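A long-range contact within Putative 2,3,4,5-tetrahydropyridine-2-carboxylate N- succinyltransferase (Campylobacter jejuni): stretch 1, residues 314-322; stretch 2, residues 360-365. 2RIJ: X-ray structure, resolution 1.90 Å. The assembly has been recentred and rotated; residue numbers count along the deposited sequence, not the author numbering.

Stretch 1 314-322: IVDAGIAVL
Stretch 2, residues 360-365: LHFRQD

This contact is a short parallel strand pairing, extended by an aspartate that binds a histidine and by apolar packing around a phenylalanine.

Residues 314-315 and 360-364 are strands. Ile314 is in register with His361 (CA to CA 4.6 Å) and Val315 with Phe362 (CA to CA 4.9 Å). Three backbone hydrogen bonds join the two stretches, the last from Asp316 just past the strand. Ile314 N donates to Leu360 O at 2.7 Å, Phe362 N to Ile314 O at 2.8 Å, and Asp316 N to Phe362 O at 3.1 Å. Ile314 thus brackets His361, as expected for parallel strands. Ile314 phi/psi is -128/130; Phe362 is -93/124.

After Asp316 the chain leaves the pairing in a type II turn, Asp316 to Ile319, closed by Ile319 N to Asp316 O at 3.1 Å. Gly318 has phi 87, a value that favours glycine.

Ile314 and His361 share one face of the sheet. Ile314 has rotamer m, t. Ile314 CB sits 4.2 Å from the His361 ring centroid, over the ring face. His361 has chi1 t and chi2 174°. At the ring edge, His361 NE2 donates to Asp316 OD1 at 2.7 Å. Asp316 has chi1 -80° and chi2 -2°. Asp316 OD2 accepts from a water O at 2.6 Å, and the same water O accepts from Gln364 N at 2.9 Å. One carboxylate therefore ties directly to His361 and through water to the backbone of Gln364.

Val315 and Phe362 occupy the other face. Phe362 has chi1 m and chi2 -86°. Val321 (chi1 t) covers one face of the Phe362 ring, with Val321 CG1 3.9 Å from the Phe362 ring centroid and Val321 CG2 3.6 Å from Phe362 CG. Val315 CG2 approaches Phe362 CD2 at 4.1 Å. The CA-to-CB bond of Ile319 points toward stretch 2; its rotamer is m, m. Ile319 CG2 is 4.3 Å from Phe362 CB, and Ile319 CD1 is 3.8 Å from Gln364 CB.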

ATOM      1  N   ILE A 314      17.095  15.911  -7.136  1.00 20.50           N
ATOM      2  CA  ILE A 314      17.252  14.615  -7.784  1.00 20.68           C
ATOM      3  C   ILE A 314      15.885  14.062  -8.097  1.00 22.50           C
ATOM      4  O   ILE A 314      14.993  14.080  -7.251  1.00 22.45           O
ATOM      5  CB  ILE A 314      17.969  13.621  -6.908  1.00 22.73           C
ATOM      6  CG1 ILE A 314      19.373  14.120  -6.552  1.00 28.71           C
ATOM      7  CG2 ILE A 314      18.054  12.220  -7.598  1.00 20.97           C
ATOM      8  CD1 ILE A 314      20.047  13.170  -5.610  1.00 31.01           C
ATOM      9  N   VAL A 315      15.708  13.635  -9.339  1.00 19.26           N
ATOM     10  CA  VAL A 315      14.524  12.875  -9.760  1.00 20.93           C
ATOM     11  C   VAL A 315      15.043  11.500 -10.149  1.00 20.18           C
ATOM     12  O   VAL A 315      15.850  11.346 -11.069  1.00 22.98           O
ATOM     13  CB  VAL A 315      13.769  13.521 -10.907  1.00 20.02           C
ATOM     14  CG1 VAL A 315      12.559  12.679 -11.334  1.00 19.07           C
ATOM     15  CG2 VAL A 315      13.283  14.947 -10.536  1.00 19.02           C
ATOM     16  N   ASP A 316      14.591  10.496  -9.425  1.00 19.90           N
ATOM     17  CA  ASP A 316      15.078   9.119  -9.722  1.00 23.91           C
ATOM     18  C   ASP A 316      14.624   8.650 -11.123  1.00 21.96           C
ATOM     19  O   ASP A 316      13.550   9.047 -11.653  1.00 20.53           O
ATOM     20  CB  ASP A 316      14.550   8.106  -8.705  1.00 23.28           C
ATOM     21  CG  ASP A 316      15.325   8.096  -7.366  1.00 27.54           C
ATOM     22  OD1 ASP A 316      16.329   8.839  -7.137  1.00 28.96           O
ATOM     23  OD2 ASP A 316      14.883   7.289  -6.519  1.00 27.84           O
ATOM     24  N   ALA A 317      15.411   7.752 -11.693  1.00 22.31           N
ATOM     25  CA  ALA A 317      15.059   7.157 -12.961  1.00 20.29           C
ATOM     26  C   ALA A 317      13.641   6.626 -12.903  1.00 22.04           C
ATOM     27  O   ALA A 317      13.200   6.033 -11.889  1.00 22.81           O
ATOM     28  CB  ALA A 317      16.069   6.035 -13.319  1.00 19.33           C
ATOM     29  N   GLY A 318      12.858   6.908 -13.957  1.00 21.51           N
ATOM     30  CA  GLY A 318      11.511   6.332 -14.085  1.00 23.68           C
ATOM     31  C   GLY A 318      10.430   7.144 -13.390  1.00 26.94           C
ATOM     32  O   GLY A 318       9.266   6.912 -13.580  1.00 33.05           O
ATOM     33  N   ILE A 319      10.795   8.154 -12.627  1.00 25.34           N
ATOM     34  CA  ILE A 319       9.806   8.887 -11.840  1.00 24.35           C
ATOM     35  C   ILE A 319       9.234   9.998 -12.683  1.00 24.37           C
ATOM     36  O   ILE A 319       9.975  10.787 -13.268  1.00 25.47           O
ATOM     37  CB  ILE A 319      10.464   9.524 -10.528  1.00 22.74           C
ATOM     38  CG1 ILE A 319      10.961   8.429  -9.582  1.00 32.80           C
ATOM     39  CG2 ILE A 319       9.511  10.488  -9.822  1.00 24.77           C
ATOM     40  CD1 ILE A 319       9.902   7.568  -9.022  1.00 29.76           C
ATOM     41  N   ALA A 320       7.919  10.156 -12.637  1.00 24.18           N
ATOM     42  CA  ALA A 320       7.261  11.328 -13.187  1.00 21.18           C
ATOM     43  C   ALA A 320       6.836  12.306 -12.128  1.00 20.77           C
ATOM     44  O   ALA A 320       5.985  11.975 -11.265  1.00 23.65           O
ATOM     45  CB  ALA A 320       6.038  10.900 -14.035  1.00 20.95           C
ATOM     46  N   VAL A 321       7.393  13.518 -12.185  1.00 22.21           N
ATOM     47  CA  VAL A 321       7.110  14.581 -11.249  1.00 22.45           C
ATOM     48  C   VAL A 321       6.271  15.628 -11.977  1.00 22.96           C
ATOM     49  O   VAL A 321       6.773  16.582 -12.596  1.00 23.69           O
ATOM     50  CB  VAL A 321       8.410  15.236 -10.629  1.00 22.18           C
ATOM     51  CG1 VAL A 321       8.056  16.320  -9.644  1.00 21.48           C
ATOM     52  CG2 VAL A 321       9.284  14.205  -9.980  1.00 21.99           C
ATOM     53  N   LEU A 322       4.966  15.474 -11.861  1.00 24.35           N
ATOM     54  CA  LEU A 322       4.021  16.325 -12.557  1.00 24.70           C
ATOM     55  C   LEU A 322       3.361  17.265 -11.564  1.00 27.08           C
ATOM     56  O   LEU A 322       3.414  17.066 -10.336  1.00 26.29           O
ATOM     57  CB  LEU A 322       2.971  15.461 -13.282  1.00 26.70           C
ATOM     58  CG  LEU A 322       3.552  14.285 -14.083  1.00 29.31           C
ATOM     59  CD1 LEU A 322       2.453  13.361 -14.589  1.00 32.07           C
ATOM     60  CD2 LEU A 322       4.445  14.874 -15.221  1.00 22.40           C
ATOM     61  N   LEU A 360      15.605  18.788  -3.107  1.00 21.80           N
ATOM     62  CA  LEU A 360      14.552  17.784  -3.157  1.00 20.09           C
ATOM     63  C   LEU A 360      15.035  16.500  -3.828  1.00 21.55           C
ATOM     64  O   LEU A 360      15.791  16.502  -4.797  1.00 22.99           O
ATOM     65  CB  LEU A 360      13.314  18.276  -3.919  1.00 22.88           C
ATOM     66  CG  LEU A 360      12.626  19.575  -3.453  1.00 19.87           C
ATOM     67  CD1 LEU A 360      11.356  19.810  -4.283  1.00 25.54           C
ATOM     68  CD2 LEU A 360      12.242  19.476  -1.999  1.00 16.71           C
ATOM     69  N   HIS A 361      14.545  15.405  -3.302  1.00 21.35           N
ATOM     70  CA  HIS A 361      14.807  14.095  -3.872  1.00 21.07           C
ATOM     71  C   HIS A 361      13.484  13.410  -4.073  1.00 19.71           C
ATOM     72  O   HIS A 361      12.824  12.997  -3.111  1.00 20.76           O
ATOM     73  CB  HIS A 361      15.748  13.289  -2.994  1.00 21.67           C
ATOM     74  CG  HIS A 361      16.158  11.976  -3.589  1.00 27.10           C
ATOM     75  ND1 HIS A 361      17.093  11.163  -2.994  1.00 27.22           N
ATOM     76  CD2 HIS A 361      15.812  11.365  -4.751  1.00 25.15           C
ATOM     77  CE1 HIS A 361      17.268  10.084  -3.741  1.00 33.85           C
ATOM     78  NE2 HIS A 361      16.528  10.199  -4.830  1.00 24.42           N
ATOM     79  N   PHE A 362      13.082  13.290  -5.338  1.00 20.86           N
ATOM     80  CA  PHE A 362      11.846  12.620  -5.707  1.00 19.24           C
ATOM     81  C   PHE A 362      12.157  11.142  -6.012  1.00 22.15           C
ATOM     82  O   PHE A 362      13.016  10.801  -6.827  1.00 21.77           O
ATOM     83  CB  PHE A 362      11.149  13.271  -6.919  1.00 19.07           C
ATOM     84  CG  PHE A 362      10.684  14.697  -6.672  1.00 18.89           C
ATOM     85  CD1 PHE A 362       9.450  14.932  -6.101  1.00 21.19           C
ATOM     86  CD2 PHE A 362      11.493  15.793  -6.982  1.00 20.33           C
ATOM     87  CE1 PHE A 362       9.007  16.226  -5.863  1.00 24.30           C
ATOM     88  CE2 PHE A 362      11.034  17.095  -6.759  1.00 19.87           C
ATOM     89  CZ  PHE A 362       9.807  17.297  -6.211  1.00 21.63           C
ATOM     90  N   ARG A 363      11.466  10.285  -5.298  1.00 20.08           N
ATOM     91  CA  ARG A 363      11.683   8.829  -5.374  1.00 21.97           C
ATOM     92  C   ARG A 363      10.396   8.094  -5.098  1.00 21.12           C
ATOM     93  O   ARG A 363       9.404   8.689  -4.682  1.00 22.56           O
ATOM     94  CB  ARG A 363      12.792   8.422  -4.423  1.00 23.12           C
ATOM     95  CG  ARG A 363      12.636   8.862  -2.993  1.00 26.18           C
ATOM     96  CD  ARG A 363      13.858   8.371  -2.216  1.00 28.49           C
ATOM     97  NE  ARG A 363      13.826   8.773  -0.809  1.00 38.07           N
ATOM     98  CZ  ARG A 363      13.085   8.174   0.122  1.00 44.78           C
ATOM     99  NH1 ARG A 363      12.290   7.144  -0.187  1.00 40.62           N
ATOM    100  NH2 ARG A 363      13.148   8.606   1.383  1.00 40.36           N
ATOM    101  N   GLN A 364      10.367   6.812  -5.451  1.00 24.58           N
ATOM    102  CA  GLN A 364       9.258   5.944  -5.094  1.00 27.88           C
ATOM    103  C   GLN A 364       9.653   4.990  -3.979  1.00 25.28           C
ATOM    104  O   GLN A 364      10.754   4.434  -3.987  1.00 25.00           O
ATOM    105  CB  GLN A 364       8.774   5.118  -6.289  1.00 30.04           C
ATOM    106  CG  GLN A 364       7.453   4.379  -5.988  1.00 32.77           C
ATOM    107  CD  GLN A 364       6.580   4.083  -7.232  1.00 35.63           C
ATOM    108  OE1 GLN A 364       7.041   4.182  -8.362  1.00 45.86           O
ATOM    109  NE2 GLN A 364       5.310   3.731  -7.000  1.00 45.97           N
ATOM    110  N   ASP A 365       8.770   4.818  -2.995  1.00 22.65           N
ATOM    111  CA  ASP A 365       8.989   3.806  -1.971  1.00 22.06           C
ATOM    112  C   ASP A 365       8.686   2.456  -2.605  1.00 22.52           C
ATOM    113  O   ASP A 365       7.590   2.207  -3.051  1.00 20.81           O
ATOM    114  CB  ASP A 365       8.122   4.070  -0.755  1.00 24.34           C
ATOM    115  CG  ASP A 365       8.423   3.111   0.412  1.00 26.46           C
ATOM    116  OD1 ASP A 365       8.391   1.875   0.251  1.00 29.72           O
ATOM    117  OD2 ASP A 365       8.668   3.603   1.497  1.00 43.99           O
TER
HETATM  118  O   HOH W   1      12.701   5.846  -6.832  1.00 21.72           O
HETATM  119  O   HOH W   2       7.588   5.425 -11.022  1.00 42.64           O